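Local coordinates for galactose-binding like protein (Bacteroides thetaiotaomicron, PDB 7M1A) that is of unknown function but SusE-like, possibly taking part in glycan binding or degradation, this chain being its calcium-binding, galactose-binding-like C-terminal domain, at residues K80-P88 / N165-L173. Sequence-based numbering, arbitrary orientation.
Sequences KHFYNDMSP and NYNICFTEL. With CA (calcium ion), chain F; EDO (1,2-ethanediol), chain E; EDO (1,2-ethanediol), chain C.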
loop_
_atom_site.group_PDB
_atom_site.type_symbol
_atom_site.label_atom_id
_atom_site.label_comp_id
_atom_site.label_asym_id
_atom_site.label_seq_id
_atom_site.Cartn_x
_atom_site.Cartn_y
_atom_site.Cartn_z
ATOM N N LYS A 80 -21.596 -0.447 16.511
ATOM C CA LYS A 80 -20.303 -0.295 17.176
ATOM C C LYS A 80 -19.570 0.940 16.611
ATOM O O LYS A 80 -18.891 1.644 17.357
ATOM C CB LYS A 80 -19.468 -1.566 16.979
ATOM C CG LYS A 80 -18.080 -1.422 17.556
ATOM C CD LYS A 80 -17.194 -2.648 17.342
ATOM C CE LYS A 80 -15.982 -2.598 18.263
ATOM N NZ LYS A 80 -15.019 -3.719 18.098
ATOM N N HIS A 81 -19.750 1.247 15.323
ATOM C CA HIS A 81 -18.989 2.281 14.632
ATOM C C HIS A 81 -19.802 3.539 14.334
ATOM O O HIS A 81 -19.213 4.562 14.047
ATOM C CB HIS A 81 -18.306 1.716 13.380
ATOM C CG HIS A 81 -17.306 0.673 13.715
ATOM N ND1 HIS A 81 -17.663 -0.618 13.708
ATOM C CD2 HIS A 81 -15.953 0.718 13.930
ATOM C CE1 HIS A 81 -16.599 -1.378 13.982
ATOM N NE2 HIS A 81 -15.524 -0.593 14.125
ATOM N N PHE A 82 -21.135 3.511 14.354
ATOM C CA PHE A 82 -21.890 4.714 14.016
ATOM C C PHE A 82 -21.701 5.767 15.121
ATOM O O PHE A 82 -22.096 5.543 16.283
ATOM C CB PHE A 82 -23.386 4.401 13.876
ATOM C CG PHE A 82 -23.800 3.583 12.679
ATOM C CD1 PHE A 82 -23.096 3.647 11.494
ATOM C CD2 PHE A 82 -24.935 2.783 12.711
ATOM C CE1 PHE A 82 -23.530 2.976 10.354
ATOM C CE2 PHE A 82 -25.370 2.090 11.579
ATOM C CZ PHE A 82 -24.644 2.150 10.394
ATOM N N TYR A 83 -21.073 6.908 14.789
ATOM C CA TYR A 83 -20.818 7.966 15.756
ATOM C C TYR A 83 -20.165 7.402 17.025
ATOM O O TYR A 83 -20.529 7.769 18.178
ATOM C CB TYR A 83 -22.131 8.685 16.126
ATOM C CG TYR A 83 -23.007 8.936 14.938
ATOM C CD1 TYR A 83 -22.785 10.006 14.063
ATOM C CD2 TYR A 83 -24.057 8.071 14.652
ATOM C CE1 TYR A 83 -23.601 10.217 12.940
ATOM C CE2 TYR A 83 -24.864 8.264 13.527
ATOM C CZ TYR A 83 -24.639 9.318 12.675
ATOM O OH TYR A 83 -25.428 9.563 11.609
ATOM N N ASN A 84 -19.196 6.477 16.811
ATOM C CA ASN A 84 -18.622 5.767 17.949
ATOM C C ASN A 84 -17.259 5.238 17.479
ATOM O O ASN A 84 -16.857 5.364 16.314
ATOM C CB ASN A 84 -19.591 4.636 18.368
ATOM C CG ASN A 84 -19.520 4.322 19.858
ATOM O OD1 ASN A 84 -18.473 4.501 20.486
ATOM N ND2 ASN A 84 -20.642 3.884 20.426
ATOM N N ASP A 85 -16.542 4.561 18.375
ATOM C CA ASP A 85 -15.330 3.834 18.028
ATOM C C ASP A 85 -14.321 4.854 17.440
ATOM O O ASP A 85 -14.276 6.008 17.893
ATOM C CB ASP A 85 -15.657 2.599 17.162
ATOM C CG ASP A 85 -14.553 1.550 17.228
ATOM O OD1 ASP A 85 -13.561 1.610 16.441
ATOM O OD2 ASP A 85 -14.641 0.692 18.095
HETATM N N MSE A 86 -13.517 4.430 16.453
HETATM C CA MSE A 86 -12.522 5.325 15.882
HETATM C C MSE A 86 -13.075 5.969 14.597
HETATM O O MSE A 86 -12.307 6.479 13.755
HETATM C CB MSE A 86 -11.178 4.653 15.614
HETATM C CG MSE A 86 -10.624 3.875 16.788
HETATM SE SE MSE A 86 -10.448 4.890 18.451
HETATM C CE MSE A 86 -11.491 3.713 19.610
ATOM N N SER A 87 -14.392 5.950 14.400
ATOM C CA SER A 87 -14.984 6.572 13.233
ATOM C C SER A 87 -14.692 8.068 13.247
ATOM O O SER A 87 -14.719 8.749 14.288
ATOM C CB SER A 87 -16.458 6.345 13.255
ATOM O OG SER A 87 -16.742 4.941 13.179
ATOM N N PRO A 88 -14.418 8.675 12.077
ATOM C CA PRO A 88 -13.998 10.099 12.084
ATOM C C PRO A 88 -15.172 11.015 12.433
ATOM O O PRO A 88 -16.344 10.785 12.060
ATOM C CB PRO A 88 -13.510 10.288 10.620
ATOM C CG PRO A 88 -14.335 9.278 9.830
ATOM C CD PRO A 88 -14.448 8.060 10.728
ATOM N N ASN A 165 -10.044 10.961 19.949
ATOM C CA ASN A 165 -8.617 10.853 19.678
ATOM C C ASN A 165 -8.350 10.948 18.164
ATOM O O ASN A 165 -9.213 11.315 17.361
ATOM C CB ASN A 165 -7.937 9.678 20.408
ATOM C CG ASN A 165 -8.422 8.313 19.911
ATOM O OD1 ASN A 165 -8.150 7.906 18.785
ATOM N ND2 ASN A 165 -9.145 7.550 20.747
ATOM N N TYR A 166 -7.095 10.653 17.777
ATOM C CA TYR A 166 -6.612 10.972 16.430
ATOM C C TYR A 166 -6.736 9.766 15.473
ATOM O O TYR A 166 -6.481 9.948 14.287
ATOM C CB TYR A 166 -5.140 11.415 16.460
ATOM C CG TYR A 166 -4.881 12.747 17.097
ATOM C CD1 TYR A 166 -5.631 13.873 16.792
ATOM C CD2 TYR A 166 -3.981 12.846 18.154
ATOM C CE1 TYR A 166 -5.379 15.128 17.391
ATOM C CE2 TYR A 166 -3.740 14.069 18.775
ATOM C CZ TYR A 166 -4.461 15.203 18.416
ATOM O OH TYR A 166 -4.206 16.415 19.003
ATOM N N ASN A 167 -7.098 8.559 15.981
ATOM C CA ASN A 167 -7.234 7.384 15.130
ATOM C C ASN A 167 -8.359 7.561 14.122
ATOM O O ASN A 167 -9.263 8.351 14.303
ATOM C CB ASN A 167 -7.333 6.128 16.013
ATOM C CG ASN A 167 -5.991 5.829 16.634
ATOM O OD1 ASN A 167 -5.049 5.428 15.918
ATOM N ND2 ASN A 167 -5.870 5.981 17.943
ATOM N N ILE A 168 -8.335 6.716 13.097
ATOM C CA ILE A 168 -9.450 6.705 12.166
ATOM C C ILE A 168 -9.715 5.285 11.653
ATOM O O ILE A 168 -8.794 4.520 11.344
ATOM C CB ILE A 168 -9.235 7.709 10.988
ATOM C CG1 ILE A 168 -10.449 7.798 10.053
ATOM C CG2 ILE A 168 -7.944 7.366 10.228
ATOM C CD1 ILE A 168 -10.368 8.911 9.048
ATOM N N CYS A 169 -11.009 4.935 11.482
ATOM C CA CYS A 169 -11.391 3.742 10.732
ATOM C C CYS A 169 -12.669 4.114 9.937
ATOM O O CYS A 169 -13.511 4.879 10.407
ATOM C CB CYS A 169 -11.653 2.559 11.675
ATOM S SG CYS A 169 -12.981 2.752 12.890
ATOM N N PHE A 170 -12.852 3.490 8.781
ATOM C CA PHE A 170 -14.043 3.680 7.968
ATOM C C PHE A 170 -14.050 2.626 6.855
ATOM O O PHE A 170 -13.018 1.917 6.685
ATOM C CB PHE A 170 -14.233 5.096 7.408
ATOM C CG PHE A 170 -13.216 5.506 6.395
ATOM C CD1 PHE A 170 -11.925 5.911 6.817
ATOM C CD2 PHE A 170 -13.507 5.540 5.049
ATOM C CE1 PHE A 170 -10.969 6.349 5.892
ATOM C CE2 PHE A 170 -12.533 5.972 4.115
ATOM C CZ PHE A 170 -11.276 6.339 4.559
ATOM N N THR A 171 -15.184 2.496 6.111
ATOM C CA THR A 171 -15.333 1.398 5.167
ATOM C C THR A 171 -15.170 1.820 3.697
ATOM O O THR A 171 -14.767 0.924 2.885
ATOM C CB THR A 171 -16.653 0.634 5.354
ATOM O OG1 THR A 171 -16.703 -0.452 4.420
ATOM C CG2 THR A 171 -17.897 1.482 5.106
ATOM N N GLU A 172 -15.530 3.043 3.272
ATOM C CA GLU A 172 -15.520 3.362 1.844
ATOM C C GLU A 172 -15.493 4.874 1.696
ATOM O O GLU A 172 -16.090 5.591 2.529
ATOM C CB GLU A 172 -16.780 2.815 1.121
ATOM C CG GLU A 172 -16.742 2.872 -0.405
ATOM C CD GLU A 172 -15.693 1.972 -1.069
ATOM O OE1 GLU A 172 -15.101 1.107 -0.397
ATOM O OE2 GLU A 172 -15.546 2.083 -2.289
ATOM N N LEU A 173 -14.855 5.350 0.619
ATOM C CA LEU A 173 -15.021 6.733 0.195
ATOM C C LEU A 173 -15.305 6.731 -1.292
ATOM O O LEU A 173 -15.063 5.716 -1.973
ATOM C CB LEU A 173 -13.833 7.621 0.621
ATOM C CG LEU A 173 -12.427 7.092 0.368
ATOM C CD1 LEU A 173 -12.165 7.060 -1.130
ATOM C CD2 LEU A 173 -11.434 7.988 1.107
HETATM CA CA CA F . -15.098 -0.580 1.176
HETATM C C1 EDO E . -11.349 -0.257 18.079
HETATM O O1 EDO E . -11.866 -0.088 16.783
HETATM C C2 EDO E . -12.289 -1.072 18.943
HETATM O O2 EDO E . -12.668 -2.069 18.075
HETATM C C1 EDO C . -13.328 -3.790 13.977
HETATM O O1 EDO C . -13.850 -3.055 12.901
HETATM C C2 EDO C . -12.445 -2.801 14.519
HETATM O O2 EDO C . -13.143 -1.674 14.988
HETATM O O HOH W 1 -15.964 3.659 10.871
HETATM O O HOH W 2 -15.464 -2.587 2.342
#
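C169 holds SG between its own backbone N and carbonyl carbon (chi1 61°), which brings the sulfur against CB of M86, 3.8 Å away. M86, a selenomethionine, sets CG anti to its carbonyl carbon and bends again at chi2 (-55°); its chain thus runs beside N167, CG lying 4.1 Å from N167 CB, and its SE comes up to the outer end of the N165 amide, 3.7 Å from ND2 and 3.8 Å from OD1. N165 OD1 is gripped by two donors of N167: the backbone N, in the carbonyl plane, which closes an Asx turn, and ND2, from above that plane. N161 and T47 also hold the polar ends of N165 and N167. H81 CD2 approaches C169 SG obliquely at 3.7 Å. In this galactose-binding-like beta-sandwich domain the contact lays the loop between strands 70-74 and 88-96 against the entry to strand 169-176. The backbones share one direct hydrogen bond, C169 N to M86 O (3.0 Å), bent and well above the carbonyl plane. One residue on, a water donates to both S87 OG and C169 O, while S87 OG reaches back to H81 O (2.6 Å) and ties the two turns of the loop together. P88 sets CB 3.8 Å from I168 CD1, and L73 also packs on this proline. Farther along, T171 O and E172 OE1 bind calcium with Y28 O, N31 OD1, R33 O and a water.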